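Local coordinates for protein FACT-Spt16 (Cicer arietinum, PDB 5CE6) that probably serves as a histone chaperone subunit of the FACT complex in transcription, its N-terminal domain being linked to binding of histones H3-H4, at residues His39-Asp42 and Arg43-Asp46; Ser199-Glu202 and Ile203-Lys207; Glu382-Ser386 and Gly387-Asn391; Ile446-Ala450 and Leu451-Ala455. All coordinates share one frame; numbering follows the deposited sequence.

Interaction 1: residues His39-Asp42 and Arg43-Asp46; sequences HWDD and RRTD
R44 lies across the face of the W40 indole while its guanidinium edge meets D41 on the last turn of helix 26-42. Its chain starts with CG anti to the backbone N (chi1 -164°), runs straight, then bends at chi3 and turns back over the helix end. CZ sits 4.3 Å from the centroid of the W40 five-membered ring, a cation-pi contact, with NH1 the nearest atom over the face and the two planes 44° apart. The salt bridge is nearly straight (N-H...O 172°): R44 NH2 reaches D41 OD1 at 2.8 Å, in the guanidinium plane and on the anti side of the carboxylate. A water accepts from R44 NE and donates to that same D41 OD1. R43, the first residue to leave the helix, still donates from its N to H39 O at 2.9 Å. Its side chain folds at chi2 and chi3, CG passing 4.3 Å from H39 CE1, and R43 NH2 makes a salt bridge to D46 OD2 at 3.1 Å. W40 NE1 and R44 NH1 both hydrogen-bond to S51 O, and H39 ND1 hydrogen-bonds to W48 NE1. With these partners around it, the R44 guanidinium is restrained in rotation, and its positive charge is probably balanced mainly by D41, with the indole face and the S51 carbonyl adding to it.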
loop_
_atom_site.group_PDB
_atom_site.type_symbol
_atom_site.label_atom_id
_atom_site.label_comp_id
_atom_site.label_asym_id
_atom_site.label_seq_id
_atom_site.Cartn_x
_atom_site.Cartn_y
_atom_site.Cartn_z
ATOM N N HIS A 39 -20.113 -0.969 10.318
ATOM C CA HIS A 39 -19.646 0.220 9.606
ATOM C C HIS A 39 -20.544 0.454 8.401
ATOM O O HIS A 39 -20.959 1.586 8.122
ATOM C CB HIS A 39 -18.194 0.026 9.172
ATOM C CG HIS A 39 -17.514 1.284 8.737
ATOM N ND1 HIS A 39 -17.705 1.842 7.490
ATOM C CD2 HIS A 39 -16.624 2.085 9.372
ATOM C CE1 HIS A 39 -16.972 2.936 7.380
ATOM N NE2 HIS A 39 -16.307 3.107 8.512
ATOM N N TRP A 40 -20.855 -0.638 7.704
ATOM C CA TRP A 40 -21.734 -0.611 6.549
ATOM C C TRP A 40 -23.068 0.010 6.951
ATOM O O TRP A 40 -23.586 0.892 6.270
ATOM C CB TRP A 40 -21.929 -2.044 6.036
ATOM C CG TRP A 40 -22.778 -2.187 4.822
ATOM C CD1 TRP A 40 -23.258 -1.192 4.020
ATOM C CD2 TRP A 40 -23.257 -3.415 4.264
ATOM N NE1 TRP A 40 -24.016 -1.728 3.000
ATOM C CE2 TRP A 40 -24.027 -3.096 3.130
ATOM C CE3 TRP A 40 -23.112 -4.761 4.624
ATOM C CZ2 TRP A 40 -24.644 -4.068 2.341
ATOM C CZ3 TRP A 40 -23.725 -5.729 3.840
ATOM C CH2 TRP A 40 -24.483 -5.378 2.717
ATOM N N ASP A 41 -23.607 -0.433 8.081
ATOM C CA ASP A 41 -24.904 0.051 8.531
ATOM C C ASP A 41 -24.807 1.490 9.030
ATOM O O ASP A 41 -25.661 2.320 8.716
ATOM C CB ASP A 41 -25.456 -0.846 9.635
ATOM C CG ASP A 41 -26.908 -0.536 9.964
ATOM O OD1 ASP A 41 -27.718 -0.386 9.018
ATOM O OD2 ASP A 41 -27.234 -0.437 11.167
ATOM N N ASP A 42 -23.760 1.774 9.800
ATOM C CA ASP A 42 -23.563 3.102 10.383
ATOM C C ASP A 42 -23.433 4.179 9.313
ATOM O O ASP A 42 -23.971 5.279 9.454
ATOM C CB ASP A 42 -22.311 3.124 11.269
ATOM C CG ASP A 42 -22.478 2.315 12.546
ATOM O OD1 ASP A 42 -23.627 2.019 12.914
ATOM O OD2 ASP A 42 -21.449 1.985 13.181
ATOM N N ARG A 43 -22.717 3.853 8.240
ATOM C CA ARG A 43 -22.395 4.823 7.202
ATOM C C ARG A 43 -22.900 4.397 5.825
ATOM O O ARG A 43 -22.225 4.621 4.821
ATOM C CB ARG A 43 -20.880 5.039 7.153
ATOM C CG ARG A 43 -20.276 5.411 8.497
ATOM C CD ARG A 43 -20.655 6.830 8.890
ATOM N NE ARG A 43 -20.033 7.812 8.008
ATOM C CZ ARG A 43 -18.805 8.295 8.181
ATOM N NH1 ARG A 43 -18.067 7.882 9.202
ATOM N NH2 ARG A 43 -18.314 9.185 7.332
ATOM N N ARG A 44 -24.098 3.812 5.781
ATOM C CA ARG A 44 -24.649 3.266 4.536
ATOM C C ARG A 44 -24.714 4.296 3.398
ATOM O O ARG A 44 -24.233 4.049 2.292
ATOM C CB ARG A 44 -26.029 2.642 4.791
ATOM C CG ARG A 44 -26.511 1.714 3.681
ATOM C CD ARG A 44 -27.813 1.018 4.057
ATOM N NE ARG A 44 -27.697 0.262 5.303
ATOM C CZ ARG A 44 -27.323 -1.013 5.379
ATOM N NH1 ARG A 44 -27.025 -1.688 4.277
ATOM N NH2 ARG A 44 -27.248 -1.620 6.559
ATOM N N THR A 45 -25.293 5.457 3.684
ATOM C CA THR A 45 -25.469 6.500 2.682
ATOM C C THR A 45 -24.171 7.250 2.400
ATOM O O THR A 45 -23.855 7.574 1.254
ATOM C CB THR A 45 -26.523 7.516 3.145
ATOM O OG1 THR A 45 -27.765 6.841 3.375
ATOM C CG2 THR A 45 -26.725 8.589 2.095
ATOM N N ASP A 46 -23.418 7.514 3.462
ATOM C CA ASP A 46 -22.279 8.420 3.405
ATOM C C ASP A 46 -21.048 7.807 2.742
ATOM O O ASP A 46 -20.344 8.477 1.987
ATOM C CB ASP A 46 -21.936 8.885 4.823
ATOM C CG ASP A 46 -21.295 10.257 4.850
ATOM O OD1 ASP A 46 -21.380 10.980 3.834
ATOM O OD2 ASP A 46 -20.717 10.616 5.899
HETATM O O HOH W 1 -28.230 1.928 7.471
#

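Interaction 2: residues Ser199-Glu202 and Ile203-Lys207; sequences SNEE and ITYIK
Y205 OH donates to E201 OE2 at 2.7 Å, the shortest polar bond here, joining two residues one turn apart at the start of helix 200-230. The E201 chain leaves with CG anti to the backbone N (chi1 174°) and stays extended, which carries its carboxylate to the phenol oxygen; OE2 is met on the anti side, and carboxylate and ring stand 79° apart. T204 doubles its hold on N200 O, with N at 3.0 Å and OG1 at 3.2 Å coming from opposite faces of the carbonyl plane. At the first turn S199 and E202 exchange bonds: S199 OG accepts from E202 N, and E202 OE1 accepts from S199 N at 2.9 Å through its anti lone pair. The other carboxylate oxygen, E202 OE2, is hydrogen-bonded to Y309 OH. E201 O sits over the centre of one face of the Y205 ring while accepting from Y205 N at 3.1 Å. E201 CG lies 3.5 Å from Y205 CE2, so the aliphatic part of the glutamate also packs on the tyrosine. I203 CG1 rests 3.5 Å from S199 O, and the side chains of I203 and I206 continue onto strand 424-435. The reciprocal S199-E202 pair is a capping box with S199 as N-cap, and it opens the long helix that packs on a strand of the M24 metallopeptidase-like part.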
loop_
_atom_site.group_PDB
_atom_site.type_symbol
_atom_site.label_atom_id
_atom_site.label_comp_id
_atom_site.label_asym_id
_atom_site.label_seq_id
_atom_site.Cartn_x
_atom_site.Cartn_y
_atom_site.Cartn_z
ATOM N N SER A 199 -5.854 -2.591 14.017
ATOM C CA SER A 199 -5.872 -3.193 15.344
ATOM C C SER A 199 -4.447 -3.335 15.846
ATOM O O SER A 199 -3.502 -3.196 15.076
ATOM C CB SER A 199 -6.510 -4.574 15.283
ATOM O OG SER A 199 -5.643 -5.516 14.677
ATOM N N ASN A 200 -4.283 -3.616 17.135
ATOM C CA ASN A 200 -2.945 -3.830 17.681
ATOM C C ASN A 200 -2.195 -4.973 16.979
ATOM O O ASN A 200 -0.987 -4.892 16.764
ATOM C CB ASN A 200 -3.014 -4.079 19.189
ATOM C CG ASN A 200 -3.239 -2.804 19.975
ATOM O OD1 ASN A 200 -2.806 -1.730 19.563
ATOM N ND2 ASN A 200 -3.913 -2.918 21.114
ATOM N N GLU A 201 -2.912 -6.033 16.624
ATOM C CA GLU A 201 -2.293 -7.154 15.922
ATOM C C GLU A 201 -1.746 -6.695 14.573
ATOM O O GLU A 201 -0.614 -7.015 14.207
ATOM C CB GLU A 201 -3.296 -8.298 15.739
ATOM C CG GLU A 201 -2.773 -9.453 14.896
ATOM C CD GLU A 201 -3.805 -10.553 14.715
ATOM O OE1 GLU A 201 -4.929 -10.391 15.222
ATOM O OE2 GLU A 201 -3.483 -11.577 14.081
ATOM N N GLU A 202 -2.546 -5.915 13.856
ATOM C CA GLU A 202 -2.155 -5.456 12.526
ATOM C C GLU A 202 -0.961 -4.519 12.621
ATOM O O GLU A 202 -0.049 -4.575 11.793
ATOM C CB GLU A 202 -3.327 -4.764 11.824
ATOM C CG GLU A 202 -4.533 -5.662 11.555
ATOM C CD GLU A 202 -5.645 -4.907 10.862
ATOM O OE1 GLU A 202 -6.257 -4.046 11.524
ATOM O OE2 GLU A 202 -5.897 -5.142 9.655
ATOM N N ILE A 203 -0.960 -3.667 13.638
ATOM C CA ILE A 203 0.161 -2.752 13.841
ATOM C C ILE A 203 1.443 -3.534 14.113
ATOM O O ILE A 203 2.523 -3.160 13.660
ATOM C CB ILE A 203 -0.141 -1.752 14.960
ATOM C CG1 ILE A 203 -1.127 -0.698 14.445
ATOM C CG2 ILE A 203 1.131 -1.074 15.464
ATOM C CD1 ILE A 203 -1.790 0.099 15.556
ATOM N N THR A 204 1.320 -4.647 14.826
ATOM C CA THR A 204 2.483 -5.484 15.077
ATOM C C THR A 204 3.064 -6.034 13.773
ATOM O O THR A 204 4.276 -5.989 13.569
ATOM C CB THR A 204 2.144 -6.622 16.027
ATOM O OG1 THR A 204 1.918 -6.065 17.328
ATOM C CG2 THR A 204 3.300 -7.634 16.105
ATOM N N TYR A 205 2.205 -6.538 12.892
ATOM C CA TYR A 205 2.672 -7.059 11.600
ATOM C C TYR A 205 3.342 -5.978 10.752
ATOM O O TYR A 205 4.354 -6.242 10.108
ATOM C CB TYR A 205 1.531 -7.735 10.828
ATOM C CG TYR A 205 0.900 -8.883 11.607
ATOM C CD1 TYR A 205 1.614 -9.553 12.605
ATOM C CD2 TYR A 205 -0.400 -9.290 11.348
ATOM C CE1 TYR A 205 1.047 -10.593 13.316
ATOM C CE2 TYR A 205 -0.978 -10.341 12.071
ATOM C CZ TYR A 205 -0.242 -10.984 13.045
ATOM O OH TYR A 205 -0.800 -12.016 13.776
ATOM N N ILE A 206 2.790 -4.767 10.761
ATOM C CA ILE A 206 3.404 -3.653 10.033
ATOM C C ILE A 206 4.772 -3.301 10.628
ATOM O O ILE A 206 5.727 -3.037 9.893
ATOM C CB ILE A 206 2.469 -2.419 10.019
ATOM C CG1 ILE A 206 1.197 -2.744 9.220
ATOM C CG2 ILE A 206 3.187 -1.182 9.448
ATOM C CD1 ILE A 206 0.086 -1.698 9.314
ATOM N N LYS A 207 4.876 -3.287 11.953
ATOM C CA LYS A 207 6.166 -3.025 12.589
ATOM C C LYS A 207 7.183 -4.109 12.248
ATOM O O LYS A 207 8.351 -3.797 12.014
ATOM C CB LYS A 207 6.020 -2.926 14.109
ATOM C CG LYS A 207 5.260 -1.706 14.576
ATOM C CD LYS A 207 5.109 -1.746 16.098
ATOM C CE LYS A 207 4.648 -0.420 16.673
ATOM N NZ LYS A 207 4.562 -0.489 18.170
#

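Interaction 3: residues Glu382-Ser386 and Gly387-Asn391; sequences EFRES and GLNIN
R384 reaches N389 with the end of its side chain, CG being anti to the backbone N (chi1 -168°) and the run to NE extended, while N389 likewise holds CG opposite its own N. These torsions bring R384 NH2 within 3.3 Å of N389 ND2. Both are donors, so the pair is a bare approach, the guanidinium and amide planes 81° apart. A water settles it by accepting from each: N389 ND2 at 3.1 Å, and R384 NH2 through a weak bond. The amide oxygen faces other partners: N389 OD1 is hydrogen-bonded to S374 OG and receives a weak bond from N391 ND2. Next to this bridge E385-L388 is a type I beta turn in the loop between strands 376-378 and 403-414, within the M24 metallopeptidase-like part of the chain. E385 O accepts from L388 N at 3.0 Å, the donor standing 46° out of the carbonyl plane, and a weak bond from N389 N to S386 O follows. Beside the turn, E385 and L388 run side by side and point the same way, E385 OE1 lying 3.7 Å from L388 CD1. E385 is buried, and K198 NZ forms a salt bridge with its OE2, which would probably favour the charged form. L388 itself packs against F404 of strand 403-414 and A196 of helix 188-196, while N394 ND2 binds both G387 O and N389 O.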
loop_
_atom_site.group_PDB
_atom_site.type_symbol
_atom_site.label_atom_id
_atom_site.label_comp_id
_atom_site.label_asym_id
_atom_site.label_seq_id
_atom_site.Cartn_x
_atom_site.Cartn_y
_atom_site.Cartn_z
ATOM N N GLU A 382 -3.073 -3.213 1.664
ATOM C CA GLU A 382 -2.785 -2.525 0.414
ATOM C C GLU A 382 -1.522 -1.701 0.578
ATOM O O GLU A 382 -1.343 -1.010 1.584
ATOM C CB GLU A 382 -3.929 -1.583 0.050
ATOM C CG GLU A 382 -5.302 -2.258 -0.074
ATOM C CD GLU A 382 -6.415 -1.246 -0.060
ATOM O OE1 GLU A 382 -6.825 -0.820 1.046
ATOM O OE2 GLU A 382 -6.847 -0.841 -1.154
ATOM N N PHE A 383 -0.648 -1.738 -0.418
ATOM C CA PHE A 383 0.530 -0.885 -0.350
ATOM C C PHE A 383 0.154 0.601 -0.389
ATOM O O PHE A 383 0.784 1.454 0.260
ATOM C CB PHE A 383 1.499 -1.212 -1.485
ATOM C CG PHE A 383 2.761 -0.425 -1.401
ATOM C CD1 PHE A 383 3.734 -0.762 -0.465
ATOM C CD2 PHE A 383 2.956 0.668 -2.223
ATOM C CE1 PHE A 383 4.890 0.000 -0.344
ATOM C CE2 PHE A 383 4.105 1.426 -2.121
ATOM C CZ PHE A 383 5.075 1.086 -1.191
ATOM N N ARG A 384 -0.879 0.909 -1.166
ATOM C CA ARG A 384 -1.335 2.268 -1.309
ATOM C C ARG A 384 -2.825 2.376 -0.980
ATOM O O ARG A 384 -3.677 1.922 -1.749
ATOM C CB ARG A 384 -1.064 2.705 -2.746
ATOM C CG ARG A 384 -1.198 4.155 -3.023
ATOM C CD ARG A 384 -0.696 4.429 -4.430
ATOM N NE ARG A 384 -1.024 5.781 -4.842
ATOM C CZ ARG A 384 -0.235 6.825 -4.623
ATOM N NH1 ARG A 384 0.929 6.651 -4.007
ATOM N NH2 ARG A 384 -0.608 8.033 -5.022
ATOM N N GLU A 385 -3.129 2.960 0.174
ATOM C CA GLU A 385 -4.506 3.272 0.543
ATOM C C GLU A 385 -4.884 4.644 -0.028
ATOM O O GLU A 385 -4.580 5.689 0.551
ATOM C CB GLU A 385 -4.672 3.215 2.064
ATOM C CG GLU A 385 -4.328 1.827 2.621
ATOM C CD GLU A 385 -4.477 1.714 4.127
ATOM O OE1 GLU A 385 -4.755 2.735 4.795
ATOM O OE2 GLU A 385 -4.302 0.595 4.648
ATOM N N SER A 386 -5.536 4.628 -1.185
ATOM C CA SER A 386 -5.790 5.853 -1.939
ATOM C C SER A 386 -6.646 6.889 -1.208
ATOM O O SER A 386 -6.463 8.090 -1.409
ATOM C CB SER A 386 -6.395 5.528 -3.305
ATOM O OG SER A 386 -5.484 4.775 -4.086
ATOM N N GLY A 387 -7.569 6.429 -0.360
ATOM C CA GLY A 387 -8.419 7.332 0.403
ATOM C C GLY A 387 -7.684 8.126 1.475
ATOM O O GLY A 387 -8.220 9.084 2.046
ATOM N N LEU A 388 -6.443 7.739 1.752
ATOM C CA LEU A 388 -5.635 8.437 2.742
ATOM C C LEU A 388 -4.395 9.048 2.103
ATOM O O LEU A 388 -3.310 8.995 2.675
ATOM C CB LEU A 388 -5.212 7.489 3.866
ATOM C CG LEU A 388 -6.298 7.026 4.836
ATOM C CD1 LEU A 388 -5.684 6.130 5.902
ATOM C CD2 LEU A 388 -6.965 8.228 5.484
ATOM N N ASN A 389 -4.550 9.614 0.911
ATOM C CA ASN A 389 -3.436 10.301 0.267
ATOM C C ASN A 389 -3.129 11.615 0.975
ATOM O O ASN A 389 -4.008 12.465 1.150
ATOM C CB ASN A 389 -3.765 10.522 -1.217
ATOM C CG ASN A 389 -2.559 10.939 -2.033
ATOM O OD1 ASN A 389 -1.899 11.930 -1.722
ATOM N ND2 ASN A 389 -2.276 10.192 -3.100
ATOM N N ILE A 390 -1.886 11.775 1.420
ATOM C CA ILE A 390 -1.487 13.003 2.092
ATOM C C ILE A 390 -1.226 14.056 1.030
ATOM O O ILE A 390 -0.117 14.164 0.499
ATOM C CB ILE A 390 -0.216 12.798 2.957
ATOM C CG1 ILE A 390 -0.407 11.608 3.900
ATOM C CG2 ILE A 390 0.097 14.063 3.771
ATOM C CD1 ILE A 390 0.896 11.090 4.481
ATOM N N ASN A 391 -2.266 14.819 0.702
ATOM C CA ASN A 391 -2.134 15.897 -0.274
ATOM C C ASN A 391 -2.992 17.094 0.123
ATOM O O ASN A 391 -3.774 17.008 1.062
ATOM C CB ASN A 391 -2.446 15.399 -1.698
ATOM C CG ASN A 391 -3.903 14.979 -1.886
ATOM O OD1 ASN A 391 -4.824 15.763 -1.680
ATOM N ND2 ASN A 391 -4.106 13.745 -2.326
HETATM O O HOH W 2 -0.270 10.472 -5.411
#

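Interaction 4: residues Ile446-Ala450 and Leu451-Ala455; sequences IGSKA and LKDVA
D453 OD2 is gripped by two donors, S448 OG at 2.7 Å and K452 NZ at 2.8 Å, which reach it from opposite faces of the carboxylate plane. The serine comes on the anti side, 32° out of that plane, and the lysine on the syn side as part of a salt bridge. K452 gets there with its CG between the backbone N and the carbonyl carbon (chi1 73°), and a bend at chi4 swings NZ back to the carboxylate. S448 OG, anti to its own backbone N (chi1 172°), also accepts from A450 N at 3.0 Å, which makes an ST turn just ahead of the short helix 451-454. That hydroxyl therefore donates to the carboxylate and receives an amide. D453 N returns to A450 O at 2.9 Å, above the carbonyl plane, and V454 N adds a weak bond to the same oxygen. V454 CG2 lies 3.7 Å from A450 O. From there the turn meets three elements: L451 and V454 touch both helix 323-342, where Y329 takes part, and strand 309-319, while K449 NZ reaches Q336 of that helix and D431 of strand 424-435.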
loop_
_atom_site.group_PDB
_atom_site.type_symbol
_atom_site.label_atom_id
_atom_site.label_comp_id
_atom_site.label_asym_id
_atom_site.label_seq_id
_atom_site.Cartn_x
_atom_site.Cartn_y
_atom_site.Cartn_z
ATOM N N ILE A 446 16.252 4.114 11.032
ATOM C CA ILE A 446 17.451 3.280 10.903
ATOM C C ILE A 446 18.746 4.057 11.065
ATOM O O ILE A 446 19.832 3.541 10.781
ATOM C CB ILE A 446 17.507 2.564 9.551
ATOM C CG1 ILE A 446 17.423 3.567 8.399
ATOM C CG2 ILE A 446 16.402 1.531 9.450
ATOM C CD1 ILE A 446 17.623 2.925 7.033
ATOM N N GLY A 447 18.632 5.299 11.514
ATOM C CA GLY A 447 19.804 6.125 11.709
ATOM C C GLY A 447 19.605 7.470 11.053
ATOM O O GLY A 447 18.686 7.650 10.255
ATOM N N SER A 448 20.473 8.418 11.387
ATOM C CA SER A 448 20.320 9.788 10.910
ATOM C C SER A 448 20.130 9.915 9.404
ATOM O O SER A 448 20.886 9.345 8.616
ATOM C CB SER A 448 21.511 10.636 11.344
ATOM O OG SER A 448 21.452 11.913 10.742
ATOM N N LYS A 449 19.097 10.661 9.022
ATOM C CA LYS A 449 18.826 10.966 7.625
ATOM C C LYS A 449 19.520 12.247 7.242
ATOM O O LYS A 449 19.409 12.689 6.097
ATOM C CB LYS A 449 17.323 11.144 7.401
ATOM C CG LYS A 449 16.541 9.864 7.389
ATOM C CD LYS A 449 15.062 10.129 7.133
ATOM C CE LYS A 449 14.320 10.635 8.356
ATOM N NZ LYS A 449 12.841 10.590 8.074
ATOM N N ALA A 450 20.213 12.861 8.206
ATOM C CA ALA A 450 20.888 14.123 7.964
ATOM C C ALA A 450 21.864 13.943 6.828
ATOM O O ALA A 450 22.397 12.845 6.625
ATOM C CB ALA A 450 21.609 14.615 9.213
ATOM N N LEU A 451 22.058 15.024 6.082
ATOM C CA LEU A 451 22.954 15.069 4.940
ATOM C C LEU A 451 24.301 14.410 5.213
ATOM O O LEU A 451 24.773 13.601 4.413
ATOM C CB LEU A 451 23.172 16.524 4.527
ATOM C CG LEU A 451 24.063 16.762 3.315
ATOM C CD1 LEU A 451 23.405 16.194 2.088
ATOM C CD2 LEU A 451 24.332 18.248 3.143
ATOM N N LYS A 452 24.910 14.752 6.348
ATOM C CA LYS A 452 26.247 14.266 6.687
ATOM C C LYS A 452 26.324 12.740 6.726
ATOM O O LYS A 452 27.385 12.156 6.509
ATOM C CB LYS A 452 26.707 14.838 8.035
ATOM C CG LYS A 452 25.996 14.227 9.232
ATOM C CD LYS A 452 26.760 14.472 10.529
ATOM C CE LYS A 452 26.150 13.682 11.679
ATOM N NZ LYS A 452 24.689 13.952 11.829
ATOM N N ASP A 453 25.192 12.099 6.990
ATOM C CA ASP A 453 25.155 10.649 7.124
ATOM C C ASP A 453 24.737 9.898 5.851
ATOM O O ASP A 453 24.875 8.678 5.783
ATOM C CB ASP A 453 24.258 10.259 8.298
ATOM C CG ASP A 453 24.777 10.799 9.607
ATOM O OD1 ASP A 453 25.856 10.343 10.030
ATOM O OD2 ASP A 453 24.129 11.692 10.193
ATOM N N VAL A 454 24.232 10.624 4.854
ATOM C CA VAL A 454 23.867 10.006 3.573
ATOM C C VAL A 454 24.697 10.563 2.428
ATOM O O VAL A 454 24.483 10.207 1.261
ATOM C CB VAL A 454 22.365 10.150 3.239
ATOM C CG1 VAL A 454 21.525 9.429 4.280
ATOM C CG2 VAL A 454 21.973 11.615 3.161
ATOM N N ALA A 455 25.645 11.433 2.771
ATOM C CA ALA A 455 26.541 12.037 1.792
ATOM C C ALA A 455 27.910 11.379 1.848
ATOM O O ALA A 455 28.431 11.084 2.924
ATOM C CB ALA A 455 26.673 13.536 2.032
#

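How the interactions relate
All four are local contacts: interaction 1 ends a helix of the N-terminal lobe, interactions 2 and 4 start helices, and interaction 3 is a turn within a loop. Interactions 1 and 4 lie at the surface, on opposite sides of the chain's centre and about 46 Å apart between centres; both rely on arginine or lysine meeting aspartate. Interactions 2 and 3 are partly buried, about 18 Å apart between centres, and each has a buried glutamate with a partner beyond its own segments. K198 joins them, touching I203 and salt-bridging E385. Helix 188-196 is touched by H39 of interaction 1 and L388 of interaction 3; interactions 2 and 4 both approach strand 424-435. A bound water joins side chains in interactions 1 and 3.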